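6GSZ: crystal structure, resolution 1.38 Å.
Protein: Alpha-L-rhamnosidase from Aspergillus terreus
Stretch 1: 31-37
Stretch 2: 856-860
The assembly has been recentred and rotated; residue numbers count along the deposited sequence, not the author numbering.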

# COMPACT_ATOMS: atom_id res chain seq x y z
N GLY A 31 24.90 12.92 -0.35
CA GLY A 31 26.30 13.23 -0.30
C GLY A 31 27.11 12.06 0.19
O GLY A 31 26.62 11.19 0.81
N ASN A 32 28.41 12.08 -0.09
CA ASN A 32 29.29 10.95 0.19
C ASN A 32 30.22 11.24 1.37
O ASN A 32 31.17 10.50 1.61
N VAL A 33 29.91 12.28 2.17
CA VAL A 33 30.71 12.65 3.33
C VAL A 33 30.90 11.44 4.27
O VAL A 33 30.00 10.66 4.51
N SER A 34 32.09 11.38 4.87
CA SER A 34 32.54 10.32 5.76
C SER A 34 32.26 10.66 7.22
O SER A 34 32.59 11.75 7.69
N ASP A 35 31.71 9.68 7.95
CA ASP A 35 31.54 9.72 9.41
C ASP A 35 30.84 11.00 9.86
O ASP A 35 31.17 11.60 10.89
N TRP A 36 29.79 11.40 9.13
CA TRP A 36 29.13 12.65 9.40
C TRP A 36 27.91 12.44 10.30
O TRP A 36 27.08 11.56 10.03
N GLU A 37 27.79 13.30 11.31
CA GLU A 37 26.63 13.35 12.18
C GLU A 37 26.24 14.81 12.37
O GLU A 37 27.09 15.70 12.35
N VAL A 856 30.82 1.40 11.46
CA VAL A 856 31.19 2.44 10.55
C VAL A 856 30.18 3.59 10.62
O VAL A 856 29.01 3.33 10.92
N GLY A 857 30.65 4.79 10.23
CA GLY A 857 29.80 5.93 10.01
C GLY A 857 29.49 6.11 8.54
O GLY A 857 29.65 5.19 7.71
N SER A 858 28.95 7.29 8.21
CA SER A 858 28.47 7.54 6.85
C SER A 858 29.61 7.46 5.83
O SER A 858 30.82 7.60 6.17
N GLY A 859 29.24 7.21 4.58
CA GLY A 859 30.15 7.24 3.45
C GLY A 859 30.07 5.96 2.65
O GLY A 859 29.15 5.17 2.82
N VAL A 860 31.05 5.78 1.76
CA VAL A 860 31.11 4.62 0.90
C VAL A 860 32.31 3.80 1.38
O VAL A 860 33.45 4.31 1.42

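Packing of residues 31-37 against 856-860, two stretches more than 800 residues apart. The contact is small, 271 Å² over both sides, and largely polar, with Ser858 at its centre. No CA-to-CB bond points toward the other stretch. That of Ser858 runs sideways, and a p rotamer (chi1 68°) places its hydroxyl between two backbone groups. Ser858 OG donates to Val33 O at 2.8 Å and accepts from Trp36 N at 2.9 Å, the latter nearly straight at 171°, so one hydroxyl ties together residues three apart. The serine backbone adds a third bond, Asp35 N to Ser858 O at 2.9 Å, and Ser34 CA makes a CA-H...O contact with that oxygen at 3.2 Å. Asp35 covers the next largest area. Its CA-to-CB bond points away, but with chi1 at -71° (m) the carboxylate comes back, and OD1 lies 3.3 Å from Gly857 CA. A CB on Gly857 would clash with that oxygen. Gly857 N gives Asp35 OD1 only a weak bond at 3.3 Å; water 2 joins the pair better, donating to Asp35 OD1 (2.5 Å) and accepting from Gly857 N (2.9 Å). Water 3 donates to Ser858 O at 2.7 Å and weakly to Asp35 OD1 at 3.0 Å. Asn32, third over both stretches, is p (chi1 65°), with its CA-to-CB bond sideways; the closest approach of its side chain is Asn32 CB to Val860 CG2, 4.7 Å, while its carbonyl lies over Gly859, Asn32 O to Gly859 CA 3.9 Å. Water 1 joins Asn32 O (2.6 Å) to Val860 N (3.0 Å), and water 4 links Trp36 O (2.8 Å) to Ser858 N (2.9 Å). Trp36, t at chi1, brings CB to 3.5 Å from Ser858 OG, but its indole leads away; a calcium ion also touches this region.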

# COMPACT_ATOMS: atom_id res chain seq x y z
CB ASN A 32 30.06 10.53 -1.08
CG ASN A 32 31.03 11.61 -1.54
OD1 ASN A 32 30.97 12.72 -1.04
ND2 ASN A 32 31.91 11.30 -2.49
CB VAL A 33 30.08 13.84 4.05
CG1 VAL A 33 28.67 13.54 4.59
CG2 VAL A 33 30.99 14.37 5.13
CB SER A 34 34.03 10.07 5.58
OG SER A 34 34.29 9.39 4.36
CB ASP A 35 32.89 9.62 10.13
CG ASP A 35 33.51 8.27 10.02
OD1 ASP A 35 32.80 7.27 10.00
OD2 ASP A 35 34.74 8.24 10.03
CB TRP A 36 28.72 13.31 8.08
CG TRP A 36 28.23 14.72 8.24
CD1 TRP A 36 28.97 15.86 8.12
CD2 TRP A 36 26.88 15.14 8.51
NE1 TRP A 36 28.19 16.96 8.33
CE2 TRP A 36 26.90 16.55 8.56
CE3 TRP A 36 25.65 14.48 8.73
CZ2 TRP A 36 25.76 17.30 8.83
CZ3 TRP A 36 24.52 15.23 8.97
CH2 TRP A 36 24.57 16.62 8.99
CB GLU A 37 26.93 12.68 13.53
CG GLU A 37 27.06 11.18 13.41
CD GLU A 37 27.35 10.39 14.68
OE1 GLU A 37 28.42 10.62 15.29
OE2 GLU A 37 26.50 9.55 15.05
CB VAL A 856 31.26 1.94 9.09
CG1 VAL A 856 32.31 0.91 8.89
CG2 VAL A 856 29.95 1.42 8.56
CB SER A 858 27.79 8.89 6.73
OG SER A 858 28.71 9.98 6.88
CB VAL A 860 31.26 5.00 -0.58
CG1 VAL A 860 31.39 3.77 -1.47
CG2 VAL A 860 30.10 5.87 -1.05
O HOH W 1 32.55 8.30 1.16
O HOH W 2 33.50 4.92 9.80
O HOH W 3 33.29 6.87 7.05
O HOH W 4 27.82 8.89 10.38